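Local coordinates for extracellular solute-binding protein, family 5 (Chelativorans sp., PDB 6WM6) that binds EDTA and related aminopolycarboxylates in the periplasm, probably to hand them to an ABC transporter for uptake, at residues A[72-77]-A[548-553]; A[104-107]-A[113-116]; A[161-166]-A[172-177]; A[488-493]-A[511-516]; A[532-537]-A[541-546]. All coordinates share one frame; numbering follows the deposited sequence. Where two conformers were deposited one is given.

Contact 1: residues A[72-77]-A[548-553]. With EDO (1,2-ethanediol), chain I; SO4 (sulfate ion), chain C; EDO (1,2-ethanediol), chain G.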
# COMPACT_ATOMS: atom_id res chain seq x y z
N VAL A 72 9.49 -0.39 2.84
CA VAL A 72 10.80 -0.85 3.29
C VAL A 72 10.79 -1.13 4.79
O VAL A 72 11.23 -2.20 5.25
CB VAL A 72 11.91 0.15 2.91
CG1 VAL A 72 13.23 -0.24 3.54
CG2 VAL A 72 12.02 0.23 1.39
N VAL A 73 10.32 -0.17 5.59
CA VAL A 73 10.26 -0.39 7.03
C VAL A 73 9.35 -1.58 7.33
O VAL A 73 9.62 -2.38 8.24
CB VAL A 73 9.82 0.89 7.76
CG1 VAL A 73 9.76 0.67 9.26
CG2 VAL A 73 10.77 2.03 7.42
N ARG A 74 8.25 -1.69 6.61
CA ARG A 74 7.33 -2.80 6.83
C ARG A 74 8.02 -4.12 6.54
O ARG A 74 7.92 -5.07 7.33
CB ARG A 74 6.09 -2.60 5.95
CG ARG A 74 4.84 -3.25 6.47
CD ARG A 74 3.59 -2.85 5.68
NE ARG A 74 3.35 -1.41 5.70
CZ ARG A 74 3.42 -0.60 4.66
NH1 ARG A 74 3.73 -1.04 3.46
NH2 ARG A 74 3.20 0.69 4.84
N THR A 75 8.73 -4.21 5.41
CA THR A 75 9.43 -5.44 5.04
C THR A 75 10.49 -5.82 6.07
O THR A 75 10.59 -6.98 6.47
CB THR A 75 10.05 -5.27 3.65
OG1 THR A 75 8.98 -5.19 2.69
CG2 THR A 75 10.94 -6.43 3.26
N VAL A 76 11.29 -4.86 6.50
CA VAL A 76 12.42 -5.15 7.38
C VAL A 76 11.96 -5.51 8.79
O VAL A 76 12.65 -6.25 9.50
CB VAL A 76 13.39 -3.96 7.38
CG1 VAL A 76 14.43 -4.11 8.45
CG2 VAL A 76 14.04 -3.83 6.01
N THR A 77 10.83 -4.99 9.24
CA THR A 77 10.36 -5.25 10.61
C THR A 77 9.28 -6.31 10.70
O THR A 77 9.02 -6.79 11.81
CB THR A 77 9.95 -3.97 11.36
OG1 THR A 77 8.81 -3.32 10.77
CG2 THR A 77 11.10 -2.98 11.44
N ASN A 548 0.54 -6.74 -2.19
CA ASN A 548 -0.22 -5.81 -1.38
C ASN A 548 0.77 -5.09 -0.47
O ASN A 548 1.98 -5.32 -0.53
CB ASN A 548 -1.29 -6.53 -0.59
CG ASN A 548 -0.72 -7.67 0.22
OD1 ASN A 548 0.10 -7.43 1.12
ND2 ASN A 548 -1.11 -8.89 -0.09
N GLN A 549 0.27 -4.19 0.38
CA GLN A 549 1.18 -3.39 1.19
C GLN A 549 2.02 -4.20 2.15
O GLN A 549 3.08 -3.73 2.56
CB GLN A 549 0.42 -2.33 1.96
CG GLN A 549 -0.12 -1.23 1.08
CD GLN A 549 -0.58 -0.03 1.88
OE1 GLN A 549 -1.67 -0.03 2.44
NE2 GLN A 549 0.27 0.98 1.96
N LEU A 550 1.56 -5.36 2.56
CA LEU A 550 2.35 -6.16 3.51
C LEU A 550 3.56 -6.77 2.82
O LEU A 550 4.67 -6.73 3.36
CB LEU A 550 1.48 -7.19 4.23
CG LEU A 550 0.69 -6.65 5.41
CD1 LEU A 550 1.59 -6.36 6.59
CD2 LEU A 550 -0.14 -5.42 5.07
N GLY A 551 3.38 -7.35 1.65
CA GLY A 551 4.49 -7.71 0.81
C GLY A 551 5.11 -9.07 1.11
O GLY A 551 4.65 -9.82 2.00
N PRO A 552 6.17 -9.42 0.36
CA PRO A 552 6.73 -10.78 0.41
C PRO A 552 7.26 -11.21 1.76
O PRO A 552 7.36 -12.42 1.99
CB PRO A 552 7.85 -10.75 -0.65
CG PRO A 552 7.52 -9.60 -1.54
CD PRO A 552 6.75 -8.58 -0.72
N ALA A 553 7.63 -10.30 2.64
CA ALA A 553 8.13 -10.67 3.95
C ALA A 553 7.04 -11.03 4.94
O ALA A 553 7.32 -11.18 6.14
CB ALA A 553 9.06 -9.59 4.51
C1 EDO I . -4.12 -3.58 4.93
O1 EDO I . -5.44 -3.51 4.40
C2 EDO I . -3.10 -3.61 3.79
O2 EDO I . -3.12 -2.37 3.06
S SO4 C . -0.27 4.76 2.51
O1 SO4 C . -0.26 3.57 3.36
O2 SO4 C . 1.04 5.40 2.58
O3 SO4 C . -0.51 4.36 1.12
O4 SO4 C . -1.29 5.69 2.97
C1 EDO G . 6.69 -12.65 9.27
O1 EDO G . 7.84 -12.40 8.46
C2 EDO G . 6.92 -13.88 10.16
O2 EDO G . 6.92 -15.12 9.40
O HOH W 1 3.15 0.38 0.97
O HOH W 2 7.27 -7.44 2.68

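Contact 2: residues A[104-107]-A[113-116]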
# COMPACT_ATOMS: atom_id res chain seq x y z
N GLU A 104 -12.49 -13.29 18.10
CA GLU A 104 -13.91 -13.52 17.85
C GLU A 104 -14.70 -12.25 18.12
O GLU A 104 -14.49 -11.57 19.14
CB GLU A 104 -14.44 -14.64 18.76
CG GLU A 104 -15.90 -15.01 18.53
CD GLU A 104 -16.34 -16.20 19.34
OE1 GLU A 104 -15.82 -16.41 20.45
OE2 GLU A 104 -17.25 -16.94 18.85
N LEU A 105 -15.60 -11.92 17.20
CA LEU A 105 -16.62 -10.90 17.40
C LEU A 105 -17.71 -11.53 18.25
O LEU A 105 -18.55 -12.30 17.76
CB LEU A 105 -17.18 -10.48 16.05
CG LEU A 105 -18.30 -9.45 16.04
CD1 LEU A 105 -17.75 -8.08 16.32
CD2 LEU A 105 -19.02 -9.49 14.69
N THR A 106 -17.69 -11.25 19.54
CA THR A 106 -18.56 -11.97 20.47
C THR A 106 -19.91 -11.30 20.67
O THR A 106 -20.85 -11.95 21.16
CB THR A 106 -17.88 -12.13 21.84
OG1 THR A 106 -17.53 -10.82 22.33
CG2 THR A 106 -16.66 -13.01 21.76
N SER A 107 -20.04 -10.01 20.34
CA SER A 107 -21.32 -9.33 20.48
C SER A 107 -21.32 -8.13 19.55
O SER A 107 -20.27 -7.63 19.14
CB SER A 107 -21.55 -8.88 21.92
OG SER A 107 -22.81 -8.21 22.04
N VAL A 113 -14.93 -7.52 20.66
CA VAL A 113 -14.00 -8.49 20.10
C VAL A 113 -13.16 -9.04 21.24
O VAL A 113 -12.65 -8.26 22.07
CB VAL A 113 -13.10 -7.87 19.02
CG1 VAL A 113 -12.02 -8.87 18.58
CG2 VAL A 113 -13.92 -7.41 17.83
N VAL A 114 -13.01 -10.36 21.30
CA VAL A 114 -12.18 -11.03 22.30
C VAL A 114 -11.02 -11.72 21.60
O VAL A 114 -11.23 -12.49 20.65
CB VAL A 114 -12.98 -12.04 23.14
CG1 VAL A 114 -12.06 -12.80 24.09
CG2 VAL A 114 -14.05 -11.32 23.92
N TYR A 115 -9.81 -11.43 22.06
CA TYR A 115 -8.59 -12.07 21.59
C TYR A 115 -8.11 -13.01 22.70
O TYR A 115 -8.00 -12.60 23.86
CB TYR A 115 -7.48 -11.06 21.29
CG TYR A 115 -7.81 -10.00 20.27
CD1 TYR A 115 -8.41 -8.81 20.65
CD2 TYR A 115 -7.52 -10.17 18.91
CE1 TYR A 115 -8.71 -7.83 19.73
CE2 TYR A 115 -7.83 -9.20 17.98
CZ TYR A 115 -8.43 -8.04 18.39
OH TYR A 115 -8.76 -7.05 17.48
N ARG A 116 -7.80 -14.24 22.35
CA ARG A 116 -7.16 -15.18 23.27
C ARG A 116 -5.76 -15.44 22.73
O ARG A 116 -5.60 -16.03 21.65
CB ARG A 116 -7.99 -16.46 23.43
CG ARG A 116 -9.31 -16.16 24.15
CD ARG A 116 -10.24 -17.37 24.31
NE ARG A 116 -11.54 -16.94 24.83
CZ ARG A 116 -11.83 -16.78 26.12
NH1 ARG A 116 -10.92 -17.03 27.05
NH2 ARG A 116 -13.04 -16.37 26.48

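Contact 3: residues A[161-166]-A[172-177]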
# COMPACT_ATOMS: atom_id res chain seq x y z
N GLU A 161 -13.35 1.83 22.57
CA GLU A 161 -13.53 2.72 23.72
C GLU A 161 -12.96 2.16 25.01
O GLU A 161 -12.45 2.94 25.84
CB GLU A 161 -15.04 2.98 23.91
CG GLU A 161 -15.37 4.03 24.94
CD GLU A 161 -16.85 4.36 24.96
OE1 GLU A 161 -17.66 3.41 24.85
OE2 GLU A 161 -17.20 5.55 25.06
N THR A 162 -13.02 0.85 25.20
CA THR A 162 -12.41 0.19 26.35
C THR A 162 -11.68 -1.05 25.87
O THR A 162 -12.12 -1.75 24.96
CB THR A 162 -13.40 -0.19 27.46
OG1 THR A 162 -14.32 -1.17 27.00
CG2 THR A 162 -14.14 1.04 27.97
N LEU A 163 -10.54 -1.31 26.49
CA LEU A 163 -9.69 -2.44 26.13
C LEU A 163 -9.15 -3.01 27.43
O LEU A 163 -8.34 -2.35 28.10
CB LEU A 163 -8.57 -2.00 25.19
CG LEU A 163 -7.74 -3.11 24.55
CD1 LEU A 163 -8.60 -4.04 23.74
CD2 LEU A 163 -6.68 -2.47 23.66
N GLU A 164 -9.59 -4.20 27.79
CA GLU A 164 -9.30 -4.77 29.11
C GLU A 164 -8.73 -6.17 28.94
O GLU A 164 -8.90 -6.81 27.89
CB GLU A 164 -10.57 -4.81 29.98
CG GLU A 164 -11.19 -3.42 30.18
CD GLU A 164 -12.41 -3.42 31.09
OE1 GLU A 164 -13.06 -4.47 31.25
OE2 GLU A 164 -12.72 -2.34 31.64
N GLN A 165 -8.03 -6.64 29.95
CA GLN A 165 -7.45 -7.97 29.96
C GLN A 165 -7.78 -8.67 31.26
O GLN A 165 -8.05 -8.04 32.29
CB GLN A 165 -5.93 -7.95 29.75
CG GLN A 165 -5.16 -7.29 30.88
CD GLN A 165 -3.68 -7.15 30.57
OE1 GLN A 165 -3.05 -8.08 30.05
NE2 GLN A 165 -3.12 -5.99 30.88
N ASP A 166 -7.78 -10.00 31.20
CA ASP A 166 -8.03 -10.83 32.38
C ASP A 166 -6.77 -10.91 33.24
O ASP A 166 -5.72 -10.36 32.91
CB ASP A 166 -8.47 -12.23 31.95
CG ASP A 166 -7.31 -13.04 31.42
OD1 ASP A 166 -6.49 -12.48 30.64
OD2 ASP A 166 -7.17 -14.22 31.80
N VAL A 172 -8.03 -10.69 25.99
CA VAL A 172 -8.14 -9.25 25.77
C VAL A 172 -9.51 -8.97 25.17
O VAL A 172 -9.88 -9.57 24.16
CB VAL A 172 -7.03 -8.76 24.81
CG1 VAL A 172 -7.15 -7.26 24.58
CG2 VAL A 172 -5.67 -9.13 25.35
N THR A 173 -10.25 -8.06 25.79
CA THR A 173 -11.60 -7.72 25.36
C THR A 173 -11.65 -6.26 24.91
O THR A 173 -11.39 -5.36 25.72
CB THR A 173 -12.61 -7.97 26.48
OG1 THR A 173 -12.56 -9.36 26.87
CG2 THR A 173 -14.03 -7.64 26.04
N ALA A 174 -11.98 -6.05 23.64
CA ALA A 174 -12.14 -4.72 23.05
C ALA A 174 -13.62 -4.41 22.90
O ALA A 174 -14.35 -5.16 22.25
CB ALA A 174 -11.48 -4.67 21.67
N THR A 175 -14.05 -3.31 23.50
CA THR A 175 -15.43 -2.84 23.37
C THR A 175 -15.44 -1.56 22.54
O THR A 175 -14.71 -0.62 22.86
CB THR A 175 -16.06 -2.60 24.74
OG1 THR A 175 -15.99 -3.80 25.53
CG2 THR A 175 -17.54 -2.21 24.58
N PHE A 176 -16.26 -1.54 21.49
CA PHE A 176 -16.31 -0.44 20.53
C PHE A 176 -17.43 0.53 20.87
O PHE A 176 -18.50 0.14 21.33
CB PHE A 176 -16.54 -1.00 19.11
CG PHE A 176 -15.36 -1.75 18.54
CD1 PHE A 176 -15.00 -3.00 19.03
CD2 PHE A 176 -14.63 -1.21 17.50
CE1 PHE A 176 -13.92 -3.69 18.47
CE2 PHE A 176 -13.56 -1.90 16.94
CZ PHE A 176 -13.20 -3.12 17.43
N SER A 177 -17.18 1.81 20.61
CA SER A 177 -18.23 2.83 20.81
C SER A 177 -19.26 2.86 19.69
O SER A 177 -20.36 3.41 19.89
CB SER A 177 -17.58 4.21 20.96
OG SER A 177 -16.77 4.52 19.83
O HOH W 3 -19.90 1.22 23.71
O HOH W 4 -13.59 -3.94 26.91

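Contact 4: residues A[488-493]-A[511-516]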
# COMPACT_ATOMS: atom_id res chain seq x y z
N ASP A 488 -17.77 16.73 -0.49
CA ASP A 488 -19.15 16.28 -0.66
C ASP A 488 -19.59 15.56 0.61
O ASP A 488 -19.21 14.40 0.85
CB ASP A 488 -19.29 15.38 -1.88
CG ASP A 488 -20.74 15.12 -2.24
OD1 ASP A 488 -21.63 15.35 -1.38
OD2 ASP A 488 -21.01 14.72 -3.39
N PRO A 489 -20.41 16.21 1.44
CA PRO A 489 -20.89 15.53 2.65
C PRO A 489 -21.61 14.22 2.37
O PRO A 489 -21.59 13.33 3.23
CB PRO A 489 -21.82 16.56 3.30
CG PRO A 489 -21.32 17.88 2.77
CD PRO A 489 -20.88 17.60 1.36
N LYS A 490 -22.24 14.07 1.21
CA LYS A 490 -22.91 12.80 0.89
C LYS A 490 -21.90 11.67 0.70
O LYS A 490 -22.12 10.55 1.18
CB LYS A 490 -23.78 12.98 -0.36
CG LYS A 490 -24.58 11.76 -0.77
CD LYS A 490 -25.49 11.26 0.35
CE LYS A 490 -26.42 10.16 -0.16
NZ LYS A 490 -27.32 9.64 0.91
N ILE A 491 -20.79 11.94 0.01
CA ILE A 491 -19.73 10.94 -0.10
C ILE A 491 -19.24 10.54 1.29
O ILE A 491 -19.04 9.35 1.57
CB ILE A 491 -18.58 11.47 -0.97
CG1 ILE A 491 -19.04 11.52 -2.44
CG2 ILE A 491 -17.32 10.59 -0.80
CD1 ILE A 491 -18.01 12.10 -3.38
N GLU A 492 -19.05 11.53 2.17
CA GLU A 492 -18.53 11.22 3.50
C GLU A 492 -19.53 10.38 4.29
O GLU A 492 -19.14 9.44 4.99
CB GLU A 492 -18.19 12.53 4.23
CG GLU A 492 -17.21 13.36 3.45
CD GLU A 492 -16.65 14.54 4.22
OE1 GLU A 492 -16.84 14.59 5.45
OE2 GLU A 492 -16.02 15.39 3.58
N GLU A 493 -20.81 10.70 4.19
CA GLU A 493 -21.84 9.94 4.88
C GLU A 493 -21.85 8.50 4.39
O GLU A 493 -21.95 7.55 5.19
CB GLU A 493 -23.19 10.61 4.67
CG GLU A 493 -24.39 9.82 5.18
CD GLU A 493 -25.71 10.49 4.81
OE1 GLU A 493 -25.71 11.38 3.94
OE2 GLU A 493 -26.75 10.12 5.40
N LEU A 511 -20.73 1.39 -0.43
CA LEU A 511 -19.66 2.26 -0.91
C LEU A 511 -19.75 2.51 -2.41
O LEU A 511 -19.28 3.56 -2.89
CB LEU A 511 -18.31 1.67 -0.53
CG LEU A 511 -17.08 2.55 -0.76
CD1 LEU A 511 -17.09 3.72 0.18
CD2 LEU A 511 -15.83 1.72 -0.56
N SER A 512 -20.37 1.60 -3.16
CA SER A 512 -20.52 1.79 -4.60
C SER A 512 -21.14 3.15 -4.93
O SER A 512 -20.77 3.77 -5.92
CB SER A 512 -21.37 0.66 -5.21
OG SER A 512 -20.67 -0.56 -5.16
N GLU A 513 -22.11 3.61 -4.12
CA GLU A 513 -22.72 4.91 -4.37
C GLU A 513 -21.71 6.04 -4.28
O GLU A 513 -21.77 7.01 -5.06
CB GLU A 513 -23.89 5.13 -3.40
CG GLU A 513 -24.70 6.37 -3.75
CD GLU A 513 -25.81 6.69 -2.75
OE1 GLU A 513 -25.99 5.95 -1.75
OE2 GLU A 513 -26.52 7.70 -2.98
N ALA A 514 -20.77 5.95 -3.34
CA ALA A 514 -19.73 6.97 -3.23
C ALA A 514 -18.79 6.92 -4.42
O ALA A 514 -18.34 7.96 -4.89
CB ALA A 514 -18.95 6.79 -1.93
N ASP A 515 -18.49 5.73 -4.93
CA ASP A 515 -17.66 5.61 -6.12
C ASP A 515 -18.33 6.30 -7.30
O ASP A 515 -17.66 7.00 -8.08
CB ASP A 515 -17.40 4.13 -6.40
CG ASP A 515 -16.20 3.85 -7.28
OD1 ASP A 515 -15.27 4.68 -7.42
OD2 ASP A 515 -16.16 2.73 -7.84
N GLU A 516 -19.64 6.13 -7.46
CA GLU A 516 -20.37 6.80 -8.53
C GLU A 516 -20.24 8.32 -8.40
O GLU A 516 -19.93 9.01 -9.37
CB GLU A 516 -21.85 6.39 -8.50
CG GLU A 516 -22.12 4.89 -8.65
CD GLU A 516 -22.09 4.35 -10.06
OE1 GLU A 516 -22.02 5.14 -11.02
OE2 GLU A 516 -22.17 3.10 -10.22
O HOH W 5 -27.65 6.60 0.22

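Contact 5: residues A[532-537]-A[541-546]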
# COMPACT_ATOMS: atom_id res chain seq x y z
N THR A 532 3.85 -5.96 -9.85
CA THR A 532 4.94 -6.29 -8.95
C THR A 532 6.04 -7.04 -9.71
O THR A 532 5.84 -7.53 -10.83
CB THR A 532 4.46 -7.21 -7.82
OG1 THR A 532 4.12 -8.48 -8.41
CG2 THR A 532 3.27 -6.66 -7.08
N ALA A 533 7.21 -7.13 -9.10
CA ALA A 533 8.27 -7.96 -9.67
C ALA A 533 9.14 -8.47 -8.53
O ALA A 533 9.94 -7.72 -7.95
CB ALA A 533 9.11 -7.16 -10.67
N LEU A 534 9.01 -9.75 -8.22
CA LEU A 534 9.86 -10.44 -7.26
C LEU A 534 10.82 -11.30 -8.06
O LEU A 534 10.40 -12.21 -8.76
CB LEU A 534 9.01 -11.31 -6.34
CG LEU A 534 9.72 -12.05 -5.23
CD1 LEU A 534 10.31 -11.11 -4.20
CD2 LEU A 534 8.74 -13.04 -4.59
N ILE A 535 12.11 -10.98 -8.00
CA ILE A 535 13.13 -11.60 -8.83
C ILE A 535 14.18 -12.14 -7.87
O ILE A 535 14.67 -11.40 -7.00
CB ILE A 535 13.74 -10.59 -9.82
CG1 ILE A 535 12.64 -9.85 -10.60
CG2 ILE A 535 14.68 -11.32 -10.81
CD1 ILE A 535 13.15 -8.70 -11.46
N TYR A 536 14.51 -13.43 -7.99
CA TYR A 536 15.19 -14.09 -6.88
C TYR A 536 15.90 -15.35 -7.32
O TYR A 536 15.62 -15.91 -8.37
CB TYR A 536 14.18 -14.44 -5.76
CG TYR A 536 13.08 -15.36 -6.24
CD1 TYR A 536 11.99 -14.86 -6.95
CD2 TYR A 536 13.12 -16.74 -6.03
CE1 TYR A 536 11.00 -15.70 -7.44
CE2 TYR A 536 12.14 -17.58 -6.50
CZ TYR A 536 11.08 -17.05 -7.20
OH TYR A 536 10.08 -17.85 -7.71
N LYS A 537 16.79 -15.83 -6.46
CA LYS A 537 17.44 -17.12 -6.66
C LYS A 537 16.49 -18.24 -6.24
O LYS A 537 16.01 -18.27 -5.10
CB LYS A 537 18.73 -17.15 -5.84
CG LYS A 537 19.80 -16.21 -6.39
CD LYS A 537 20.35 -16.70 -7.73
CE LYS A 537 21.35 -15.73 -8.36
NZ LYS A 537 22.67 -15.78 -7.70
N LEU A 541 13.07 -21.27 -1.01
CA LEU A 541 11.73 -21.84 -0.96
C LEU A 541 10.84 -21.05 -0.02
O LEU A 541 11.31 -20.42 0.93
CB LEU A 541 11.80 -23.29 -0.46
CG LEU A 541 12.67 -24.25 -1.28
CD1 LEU A 541 12.65 -25.63 -0.63
CD2 LEU A 541 12.22 -24.30 -2.72
N ASN A 542 9.55 -21.08 -0.31
CA ASN A 542 8.46 -20.41 0.42
C ASN A 542 8.51 -18.92 0.27
O ASN A 542 7.83 -18.19 1.00
CB ASN A 542 8.36 -20.87 1.87
CG ASN A 542 8.15 -22.35 1.97
OD1 ASN A 542 7.32 -22.91 1.26
ND2 ASN A 542 8.92 -23.00 2.81
N LEU A 543 9.28 -18.42 -0.68
CA LEU A 543 9.33 -17.01 -1.04
C LEU A 543 8.37 -16.78 -2.19
O LEU A 543 8.54 -17.35 -3.28
CB LEU A 543 10.77 -16.65 -1.43
CG LEU A 543 10.96 -15.25 -2.01
CD1 LEU A 543 10.63 -14.15 -1.03
CD2 LEU A 543 12.40 -15.12 -2.53
N ARG A 544 7.38 -15.92 -1.95
CA ARG A 544 6.41 -15.69 -2.99
C ARG A 544 5.93 -14.25 -2.93
O ARG A 544 6.00 -13.58 -1.90
CB ARG A 544 5.23 -16.67 -2.90
CG ARG A 544 4.33 -16.48 -1.67
CD ARG A 544 3.20 -17.50 -1.64
NE ARG A 544 3.74 -18.84 -1.50
CZ ARG A 544 3.96 -19.48 -0.37
NH1 ARG A 544 3.71 -18.90 0.79
NH2 ARG A 544 4.45 -20.71 -0.39
N ASP A 545 5.40 -13.81 -4.04
CA ASP A 545 4.82 -12.48 -4.08
C ASP A 545 3.60 -12.43 -3.16
O ASP A 545 2.85 -13.39 -3.03
CB ASP A 545 4.41 -12.11 -5.50
CG ASP A 545 4.11 -10.64 -5.68
OD1 ASP A 545 4.51 -9.81 -4.82
OD2 ASP A 545 3.46 -10.32 -6.70
N ASN A 546 3.42 -11.29 -2.53
CA ASN A 546 2.26 -10.99 -1.70
C ASN A 546 1.92 -9.59 -2.15
O ASN A 546 2.47 -8.62 -1.63
CB ASN A 546 2.64 -11.09 -0.23
CG ASN A 546 1.45 -10.98 0.69
OD1 ASN A 546 0.34 -11.36 0.33
ND2 ASN A 546 1.67 -10.49 1.90

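Contact 1: residues A[72-77]-A[548-553]
Arg74 extends from helix 71-77 to the backbone of the loop carrying residues 548-553, where its NH1 donates to Gln549 O at 2.9 Å. The bond is bent, 142° at the hydrogen, and the carbonyl oxygen stands near the guanidinium edge but 24° out of its plane. The extended start of the chain, through chi1 and chi2, carries CD past the same oxygen and to 4.1 Å from Leu550 CD1; the bend at chi3 then brings NH1 to Gln549 O. The tight part lies further along the helix: Ala553 CB rests 3.6 Å from Thr75 O and 3.9 Å from Thr75 CG2. A water between the segments donates to Thr75 OG1 and Leu550 O and accepts from Ala553 N, while Thr75 OG1 is also bonded to Ala71 O. The other end is looser and wetter. Gln549 is partly exposed, its amide turned 60° from the guanidinium; NE2 gives a nearly straight bond of 3.0 Å to O1 of a sulfate that Arg480 also holds, and a second water joins NE2 to Arg74 NH1. OE1 accepts from an ethanediol, which like the sulfate is probably a crystallisation component. A methionine in place of Arg74 would probably leave Gln549 O without this donor and the bridging water with one mate fewer. The two segments are 471 residues apart in sequence, yet they are joined by bonds aimed largely at main-chain atoms, which suggests that the path of the loop matters at least as much as its side chains.

Contact 2: residues A[104-107]-A[113-116]
Glu104 O is approached by two groups of the neighbouring strand: Val114 N donates to it at 2.9 Å, nearly straight (166°) and in the carbonyl plane, while Val113 CA makes a CA-H...O contact at 3.3 Å. Glu104 N returns a bond of 3.0 Å to Val114 O, which identifies an antiparallel hydrogen-bonded pair; Leu105 and Val113 form the adjoining non-hydrogen-bonded one. On the face with Leu105, the Leu105 and Val113 side chains cross at about a right angle, Leu105 CD1 lying 4.2 Å from Val113 CG2, and Val113 CG1 lies over the rim of the Tyr115 ring. Beside Val114, Thr106 points toward the other strand; its chi1 of 57° puts CG2, anti to the carbonyl carbon, 3.8 Å from Val114 CG2, while OG1 is weakly bonded to Thr112 O. The short segments run 136° apart, well off strictly antiparallel, and just beyond, Thr106 and Ser107 both face Thr112 in a classic beta bulge. Strand 100-108 is the outermost of its sheet, whereas 111-117 also pairs with 171-176. The main chain therefore carries the directional bonding of this hairpin, the few methyl contacts, mostly near the surface, add apolar cover, and register here is probably set mainly by the peptide bonds.

Contact 3: residues A[161-166]-A[172-177]
Two flat groups mark the Ser177 end of the pairing. In one of its two deposited conformers the Glu161 carboxylate lies beside Ser177, where a water may link its OE1, weakly, to Phe176 O; this placing is tentative. The Phe176 ring turns away from the 161-166 segment and is packed by Phe159, Ile160, Trp183 and Val113. Farther along, the backbones pair closely: Thr173 N donates to Glu164 O at 2.8 Å, and Glu164 N answers to Thr173 O. Thr175 N meets Thr162 O almost straight (175°). Thr175 O is gripped twice, by Glu161 N at 2.8 Å and Thr162 N at 3.2 Å, both in its carbonyl plane; two residues facing one is the signature of a classic beta bulge. On the threonine face, Thr162 and Thr175 stand side by side and point the same way. A water bonds Thr175 OG1 and donates to Thr173 O; in the conformer of Thr162 with OG1 between its backbone N and carbonyl carbon (chi1 65°) it tentatively joins that hydroxyl too. The reverse face is largely apolar, though Gln165 lies there with its NE2 bonded to Asp132: Leu163 CD1 sits against Val172 CG1 and Ala174 CB, 3.6 Å from each, under Phe134, Ile135 and Trp138 of helix 131-141. With strand axes 167° apart and 4.6 Å at closest approach, this is an antiparallel beta hairpin, with 160-165 as outer strand of a four-stranded sheet that carries a helix on its apolar face.

Contact 4: residues A[488-493]-A[511-516]
Lys490 and Ile491 meet Glu513 and Ala514 in a small helix-helix contact, part of a helical hairpin in which helices 489-499 and 504-521 follow one another and run roughly antiparallel, well away from the centre of the chain. Only 144 Å² is buried in all between the two segments, so the evidence lies in a few atoms. The backbones come nearest at Ile491 and Ala514, whose CA atoms are 5.1 Å apart; the single methyl of Ala514 permits this, its CB lying 4.3 Å from Ile491 CG2. Leu517 and Ile494 continue the apolar seam on this side. Towards the surface the contact turns polar. Lys490 sends CG anti to the main-chain nitrogen (chi1 -177°) and bends at chi2 (56°), which carries its end across the extended Glu513 chain at about a right angle. There CE lies 3.7 Å from Glu513 OE2, but NZ stays 4.4 Å from that oxygen, too far for a salt bridge. A water closes the gap, accepting from Lys490 NZ at 3.1 Å and donating to Glu513 OE1 at 2.7 Å. The attraction between the charges is thus probably softened by solvent, and a long salt bridge from NZ to Glu493 shares the lysine. The far side of helix 504-521 is held differently, Asp515 and Glu516 making salt bridges to Arg366. The first helix is itself fixed at its start by an N-cap, Asp488 OD1 accepting from Lys490 N at 3.0 Å from above the carboxylate plane.

Contact 5: residues A[532-537]-A[541-546]
The end of strand 524-537 and the loop segment 541-546 running back along it form a buried contact, the touching parts 162° apart, but side chains rather than paired peptides hold them together. The polar contact is short: Thr532 OG1 donates to Asp545 OD2 at 2.6 Å, approaching 39° out of the carboxylate plane. The side chains come from opposite directions, Asp545 holding CG anti to its main-chain nitrogen (chi1 -166°), which turns the carboxylate toward Thr532. Asn301 serves both partners, its N bonding Thr532 OG1 and its ND2 Asp545 OD2; Tyr276 OH bonds OD1, so both buried oxygens are satisfied. Beside this bond Leu534 CD2 presses on the peptide link after Arg544, 3.5 Å from both Arg544 C and Asp545 N, and reaches Leu543 CG at 4.1 Å. Leu543 CD2 in turn packs 3.8 Å from Tyr536 CB, the two side chains sliding past each other in opposite directions. Gln299 is a shared partner, its NE2 bonded to Tyr536 OH and its OE1 to Asp545 N. An alanine at Asp545 would remove the carboxylate, and Thr532 OG1, Asn301 ND2 and Tyr276 OH would probably be left without their buried carboxylate partner. The pattern is that of a sheet strand, paired along its backbone with 296-299 and 274-275, with a loop segment tied by a buried carboxylate packed over one of its faces.

From the N terminus, helix 71-77 opens contact 1, whose loop closes only at 548-553, uniting early and late parts of the chain, so all the others nest inside it. They follow in series, none crossing: contact 2 closes a short hairpin, contact 3 another, contact 4 joins two consecutive helices, and contact 5 folds the last long strand against the segment after it. Contacts 2 and 3 belong to one four-stranded sheet, joined where Val113 O meets Ala174 N at 2.8 Å. Contacts 5 and 1 touch within the C-terminal part, Gly551 O lying 3.1 Å from Asn546 ND2. Contact 4 stands apart, its centre about 37 Å from that of contact 5.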